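AgaA (PDB 6HLX) binds the opine agropinic acid as the periplasmic substrate-binding component of an ABC transporter that imports it into the bacterium. Local coordinates at residues R452-T466 against T473-E486. Residues are numbered along the deposited sequence; the frame is centred on the assembly and turned at random.
Sequences REQNYAVKKGVTGFT and TFQSGLSIENTKIE. With G9Z (agropinic acid), chain E.
Q454 meets T473 and F474 where the C-terminal part of this family 5 solute-binding protein, a periplasmic binding protein fold, reaches the opine pocket. From CB, near T473 OG1 and CG2, the Q454 chain bends at CG (chi2 69°), which lies 3.4 Å from T473 OG1. CD then sits in plane at the edge of the F474 ring, amide and ring 87° apart. OE1 takes both R452 NE and R452 NH2, a side-on grip that holds the guanidinium; its NH1 and NH2 bind the agropinic acid carboxylate, NH2 reaching ligand O at 2.7 Å. Q454 NE2 donates one hydrogen to a water that also bonds Y456 OH and T473 OG1, and N467 also bonds T473 OG1. Farther along, the F465 ring lies on the 3-10 segment 473-481, with S479 OG 3.2 Å above one face, toward the rim. S479 OG donates to S476 O and accepts an almost straight bond from T466 N (2.9 Å, 176°). Beyond it, 462-463 and 484-485 form a two-stranded antiparallel ladder: T463 and K484 exchange both backbone bonds, and E486 N reaches G461 O. On the face carrying V462 and I485, close to zinc ligand D212, V462 CG2 meets I485 CD1 at 3.7 Å.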
loop_
_atom_site.group_PDB
_atom_site.type_symbol
_atom_site.label_atom_id
_atom_site.label_comp_id
_atom_site.label_asym_id
_atom_site.label_seq_id
_atom_site.Cartn_x
_atom_site.Cartn_y
_atom_site.Cartn_z
ATOM N N ARG A 452 4.041 8.615 10.215
ATOM C CA ARG A 452 4.494 9.782 9.439
ATOM C C ARG A 452 3.322 10.533 8.808
ATOM O O ARG A 452 2.251 9.952 8.598
ATOM C CB ARG A 452 5.491 9.362 8.334
ATOM C CG ARG A 452 4.850 8.560 7.197
ATOM C CD ARG A 452 5.853 8.184 6.110
ATOM N NE ARG A 452 5.203 8.060 4.803
ATOM C CZ ARG A 452 5.446 7.087 3.929
ATOM N NH1 ARG A 452 6.314 6.123 4.219
ATOM N NH2 ARG A 452 4.846 7.084 2.747
ATOM N N GLU A 453 3.557 11.790 8.416
ATOM C CA GLU A 453 2.560 12.538 7.637
ATOM C C GLU A 453 2.711 12.101 6.170
ATOM O O GLU A 453 3.828 11.825 5.705
ATOM C CB GLU A 453 2.827 14.044 7.714
ATOM C CG GLU A 453 2.573 14.614 9.100
ATOM C CD GLU A 453 2.535 16.127 9.136
ATOM O OE1 GLU A 453 2.397 16.685 10.247
ATOM O OE2 GLU A 453 2.646 16.758 8.059
ATOM N N GLN A 454 1.597 12.054 5.442
ATOM C CA GLN A 454 1.583 11.686 4.024
ATOM C C GLN A 454 0.712 12.747 3.379
ATOM O O GLN A 454 -0.510 12.749 3.556
ATOM C CB GLN A 454 1.005 10.273 3.837
ATOM C CG GLN A 454 0.977 9.827 2.357
ATOM C CD GLN A 454 2.363 9.598 1.774
ATOM O OE1 GLN A 454 3.335 9.386 2.495
ATOM N NE2 GLN A 454 2.476 9.622 0.455
ATOM N N ASN A 455 1.351 13.719 2.722
ATOM C CA ASN A 455 0.617 14.875 2.237
ATOM C C ASN A 455 0.650 15.007 0.727
ATOM O O ASN A 455 1.620 14.594 0.079
ATOM C CB ASN A 455 1.234 16.143 2.866
ATOM C CG ASN A 455 1.234 16.110 4.389
ATOM O OD1 ASN A 455 0.289 15.638 5.012
ATOM N ND2 ASN A 455 2.286 16.574 5.021
ATOM N N TYR A 456 -0.435 15.579 0.185
ATOM C CA TYR A 456 -0.551 16.006 -1.213
ATOM C C TYR A 456 -0.550 17.526 -1.183
ATOM O O TYR A 456 -0.819 18.150 -0.139
ATOM C CB TYR A 456 -1.898 15.576 -1.842
ATOM C CG TYR A 456 -1.941 14.106 -2.186
ATOM C CD1 TYR A 456 -2.272 13.153 -1.221
ATOM C CD2 TYR A 456 -1.598 13.656 -3.461
ATOM C CE1 TYR A 456 -2.306 11.796 -1.528
ATOM C CE2 TYR A 456 -1.616 12.297 -3.778
ATOM C CZ TYR A 456 -1.966 11.371 -2.801
ATOM O OH TYR A 456 -1.954 10.022 -3.054
ATOM N N ALA A 457 -0.311 18.130 -2.343
ATOM C CA ALA A 457 -0.448 19.571 -2.454
ATOM C C ALA A 457 -1.127 19.872 -3.762
ATOM O O ALA A 457 -0.920 19.155 -4.748
ATOM C CB ALA A 457 0.897 20.257 -2.381
ATOM N N VAL A 458 -2.023 20.870 -3.748
ATOM C CA VAL A 458 -2.764 21.249 -4.951
ATOM C C VAL A 458 -2.611 22.735 -5.196
ATOM O O VAL A 458 -2.360 23.519 -4.258
ATOM C CB VAL A 458 -4.271 20.827 -4.898
ATOM C CG1 VAL A 458 -4.432 19.340 -4.553
ATOM C CG2 VAL A 458 -5.075 21.694 -3.924
ATOM N N LYS A 459 -2.809 23.141 -6.453
ATOM C CA LYS A 459 -2.791 24.551 -6.790
ATOM C C LYS A 459 -4.162 25.135 -6.445
ATOM O O LYS A 459 -5.174 24.439 -6.547
ATOM C CB LYS A 459 -2.515 24.733 -8.299
ATOM C CG LYS A 459 -1.047 25.012 -8.629
ATOM C CD LYS A 459 -0.635 26.446 -8.233
ATOM C CE LYS A 459 0.586 26.959 -8.946
ATOM N NZ LYS A 459 1.358 27.908 -8.096
ATOM N N LYS A 460 -4.211 26.413 -6.066
ATOM C CA LYS A 460 -5.502 27.079 -5.843
ATOM C C LYS A 460 -6.244 26.976 -7.195
ATOM O O LYS A 460 -5.660 27.253 -8.246
ATOM C CB LYS A 460 -5.286 28.552 -5.471
ATOM C CG LYS A 460 -6.582 29.308 -5.155
ATOM C CD LYS A 460 -6.292 30.737 -4.714
ATOM C CE LYS A 460 -7.558 31.485 -4.357
ATOM N NZ LYS A 460 -7.263 32.814 -3.759
ATOM N N GLY A 461 -7.485 26.516 -7.154
ATOM C CA GLY A 461 -8.281 26.296 -8.358
ATOM C C GLY A 461 -8.652 24.832 -8.506
ATOM O O GLY A 461 -9.599 24.495 -9.218
ATOM N N VAL A 462 -7.898 23.938 -7.833
ATOM C CA VAL A 462 -8.167 22.495 -7.836
ATOM C C VAL A 462 -9.100 22.213 -6.670
ATOM O O VAL A 462 -8.840 22.668 -5.549
ATOM C CB VAL A 462 -6.859 21.656 -7.677
ATOM C CG1 VAL A 462 -7.163 20.170 -7.484
ATOM C CG2 VAL A 462 -5.896 21.875 -8.843
ATOM N N THR A 463 -10.165 21.440 -6.914
ATOM C CA THR A 463 -11.074 20.991 -5.852
ATOM C C THR A 463 -11.426 19.546 -6.118
ATOM O O THR A 463 -11.189 19.055 -7.214
ATOM C CB THR A 463 -12.374 21.847 -5.798
ATOM O OG1 THR A 463 -13.037 21.758 -7.058
ATOM C CG2 THR A 463 -12.123 23.332 -5.428
ATOM N N GLY A 464 -12.004 18.876 -5.127
ATOM C CA GLY A 464 -12.492 17.523 -5.311
ATOM C C GLY A 464 -11.445 16.435 -5.270
ATOM O O GLY A 464 -11.784 15.293 -5.550
ATOM N N PHE A 465 -10.167 16.772 -5.001
ATOM C CA PHE A 465 -9.152 15.725 -4.820
ATOM C C PHE A 465 -9.075 15.502 -3.310
ATOM O O PHE A 465 -8.996 16.474 -2.549
ATOM C CB PHE A 465 -7.767 16.084 -5.403
ATOM C CG PHE A 465 -6.826 14.887 -5.362
ATOM C CD1 PHE A 465 -6.890 13.894 -6.340
ATOM C CD2 PHE A 465 -5.924 14.724 -4.310
ATOM C CE1 PHE A 465 -6.057 12.763 -6.277
ATOM C CE2 PHE A 465 -5.092 13.600 -4.246
ATOM C CZ PHE A 465 -5.164 12.619 -5.222
ATOM N N THR A 466 -9.080 14.231 -2.888
ATOM C CA THR A 466 -9.112 13.877 -1.474
ATOM C C THR A 466 -7.917 13.028 -1.099
ATOM O O THR A 466 -7.671 11.989 -1.720
ATOM C CB THR A 466 -10.405 13.077 -1.152
ATOM O OG1 THR A 466 -11.541 13.855 -1.518
ATOM C CG2 THR A 466 -10.527 12.723 0.347
ATOM N N THR A 473 -4.611 6.425 2.413
ATOM C CA THR A 473 -3.914 7.507 1.689
ATOM C C THR A 473 -3.287 7.063 0.356
ATOM O O THR A 473 -3.355 7.828 -0.616
ATOM C CB THR A 473 -2.900 8.246 2.577
ATOM O OG1 THR A 473 -2.315 9.334 1.834
ATOM C CG2 THR A 473 -1.794 7.326 3.120
ATOM N N PHE A 474 -2.722 5.850 0.274
ATOM C CA PHE A 474 -2.100 5.403 -0.987
ATOM C C PHE A 474 -3.117 5.131 -2.121
ATOM O O PHE A 474 -2.707 4.912 -3.268
ATOM C CB PHE A 474 -1.187 4.193 -0.776
ATOM C CG PHE A 474 0.049 4.403 0.077
ATOM C CD1 PHE A 474 0.517 5.689 0.363
ATOM C CD2 PHE A 474 0.783 3.315 0.546
ATOM C CE1 PHE A 474 1.687 5.877 1.114
ATOM C CE2 PHE A 474 1.939 3.508 1.325
ATOM C CZ PHE A 474 2.380 4.782 1.603
ATOM N N GLN A 475 -4.430 5.101 -1.776
ATOM C CA GLN A 475 -5.506 4.897 -2.759
ATOM C C GLN A 475 -6.154 6.219 -3.160
ATOM O O GLN A 475 -7.176 6.208 -3.856
ATOM C CB GLN A 475 -6.577 3.941 -2.213
ATOM C CG GLN A 475 -6.012 2.542 -1.947
ATOM C CD GLN A 475 -7.115 1.554 -1.692
ATOM O OE1 GLN A 475 -8.270 1.815 -2.002
ATOM N NE2 GLN A 475 -6.770 0.408 -1.120
ATOM N N SER A 476 -5.583 7.356 -2.731
ATOM C CA SER A 476 -6.154 8.688 -3.008
ATOM C C SER A 476 -6.382 8.978 -4.491
ATOM O O SER A 476 -7.264 9.792 -4.824
ATOM C CB SER A 476 -5.308 9.796 -2.385
ATOM O OG SER A 476 -5.268 9.680 -0.971
ATOM N N GLY A 477 -5.624 8.291 -5.368
ATOM C CA GLY A 477 -5.816 8.434 -6.816
ATOM C C GLY A 477 -7.237 8.107 -7.265
ATOM O O GLY A 477 -7.694 8.613 -8.299
ATOM N N LEU A 478 -7.988 7.312 -6.459
ATOM C CA LEU A 478 -9.409 7.058 -6.765
ATOM C C LEU A 478 -10.211 8.367 -6.844
ATOM O O LEU A 478 -11.149 8.478 -7.647
ATOM C CB LEU A 478 -10.040 6.211 -5.652
ATOM C CG LEU A 478 -9.804 4.711 -5.744
ATOM C CD1 LEU A 478 -10.127 4.017 -4.394
ATOM C CD2 LEU A 478 -10.668 4.108 -6.861
ATOM N N SER A 479 -9.862 9.354 -5.997
ATOM C CA SER A 479 -10.611 10.608 -5.919
ATOM C C SER A 479 -10.458 11.502 -7.180
ATOM O O SER A 479 -11.139 12.528 -7.281
ATOM C CB SER A 479 -10.255 11.368 -4.641
ATOM O OG SER A 479 -8.998 12.018 -4.761
ATOM N N ILE A 480 -9.572 11.114 -8.139
ATOM C CA ILE A 480 -9.412 11.913 -9.376
ATOM C C ILE A 480 -10.741 11.999 -10.160
ATOM O O ILE A 480 -10.937 12.935 -10.927
ATOM C CB ILE A 480 -8.238 11.379 -10.255
ATOM C CG1 ILE A 480 -7.724 12.458 -11.292
ATOM C CG2 ILE A 480 -8.576 10.043 -10.942
ATOM C CD1 ILE A 480 -6.874 13.608 -10.639
ATOM N N GLU A 481 -11.650 11.029 -9.969
ATOM C CA GLU A 481 -12.930 11.075 -10.689
ATOM C C GLU A 481 -13.836 12.220 -10.214
ATOM O O GLU A 481 -14.824 12.526 -10.878
ATOM C CB GLU A 481 -13.668 9.735 -10.598
ATOM C CG GLU A 481 -14.202 9.388 -9.213
ATOM C CD GLU A 481 -15.052 8.130 -9.183
ATOM O OE1 GLU A 481 -15.286 7.551 -10.263
ATOM O OE2 GLU A 481 -15.497 7.729 -8.086
ATOM N N ASN A 482 -13.544 12.789 -9.031
ATOM C CA ASN A 482 -14.325 13.894 -8.451
ATOM C C ASN A 482 -13.604 15.227 -8.581
ATOM O O ASN A 482 -14.128 16.256 -8.151
ATOM C CB ASN A 482 -14.496 13.637 -6.956
ATOM C CG ASN A 482 -15.195 12.343 -6.635
ATOM O OD1 ASN A 482 -16.134 11.928 -7.327
ATOM N ND2 ASN A 482 -14.759 11.701 -5.563
ATOM N N THR A 483 -12.358 15.186 -9.036
ATOM C CA THR A 483 -11.509 16.376 -9.099
ATOM C C THR A 483 -11.956 17.326 -10.204
ATOM O O THR A 483 -12.333 16.881 -11.286
ATOM C CB THR A 483 -10.047 15.942 -9.201
ATOM O OG1 THR A 483 -9.778 15.030 -8.109
ATOM C CG2 THR A 483 -9.075 17.135 -9.151
ATOM N N LYS A 484 -11.908 18.626 -9.919
ATOM C CA LYS A 484 -12.251 19.688 -10.880
ATOM C C LYS A 484 -11.147 20.732 -10.842
ATOM O O LYS A 484 -10.456 20.867 -9.830
ATOM C CB LYS A 484 -13.586 20.359 -10.500
ATOM C CG LYS A 484 -14.765 19.399 -10.381
ATOM C CD LYS A 484 -16.073 20.138 -10.153
ATOM C CE LYS A 484 -17.226 19.167 -10.064
ATOM N NZ LYS A 484 -18.552 19.849 -10.166
ATOM N N ILE A 485 -10.989 21.485 -11.937
ATOM C CA ILE A 485 -9.970 22.514 -11.980
ATOM C C ILE A 485 -10.559 23.703 -12.722
ATOM O O ILE A 485 -11.233 23.537 -13.746
ATOM C CB ILE A 485 -8.638 21.982 -12.593
ATOM C CG1 ILE A 485 -7.482 22.960 -12.332
ATOM C CG2 ILE A 485 -8.761 21.587 -14.090
ATOM C CD1 ILE A 485 -6.132 22.355 -12.545
ATOM N N GLU A 486 -10.348 24.894 -12.174
ATOM C CA GLU A 486 -10.836 26.125 -12.810
ATOM C C GLU A 486 -10.031 26.376 -14.075
ATOM O O GLU A 486 -8.867 25.973 -14.158
ATOM C CB GLU A 486 -10.642 27.309 -11.851
ATOM C CG GLU A 486 -11.664 27.340 -10.729
ATOM C CD GLU A 486 -11.568 28.553 -9.826
ATOM O OE1 GLU A 486 -11.228 29.652 -10.324
ATOM O OE2 GLU A 486 -11.840 28.405 -8.614
HETATM O OAM G9Z E . 5.562 3.385 -3.240
HETATM C CAB G9Z E . 6.291 3.837 -2.346
HETATM C CAC G9Z E . 7.320 4.766 -2.598
HETATM C CB G9Z E . 7.966 5.080 -1.214
HETATM C CA G9Z E . 7.318 4.106 -0.245
HETATM C C G9Z E . 6.802 4.787 0.904
HETATM O O G9Z E . 5.651 5.299 0.840
HETATM N N G9Z E . 6.277 3.410 -1.070
HETATM C CAG G9Z E . 5.262 2.436 -0.511
HETATM C CAH G9Z E . 5.893 1.054 -0.333
HETATM O OAP G9Z E . 6.924 1.195 0.645
HETATM C CAI G9Z E . 4.884 -0.003 0.127
HETATM O OAQ G9Z E . 3.655 0.161 -0.625
HETATM C CAJ G9Z E . 5.403 -1.455 -0.145
HETATM O OAR G9Z E . 4.419 -2.407 0.297
HETATM C CAK G9Z E . 6.793 -1.810 0.435
HETATM O OAT G9Z E . 7.247 -3.054 -0.133
HETATM C CAL G9Z E . 6.804 -1.848 1.971
HETATM O OAS G9Z E . 8.152 -2.050 2.449
HETATM O OXT G9Z E . 7.544 4.872 1.920
HETATM O O HOH W 1 -0.553 9.179 -0.593
HETATM O O HOH W 2 -13.032 13.645 -3.799
#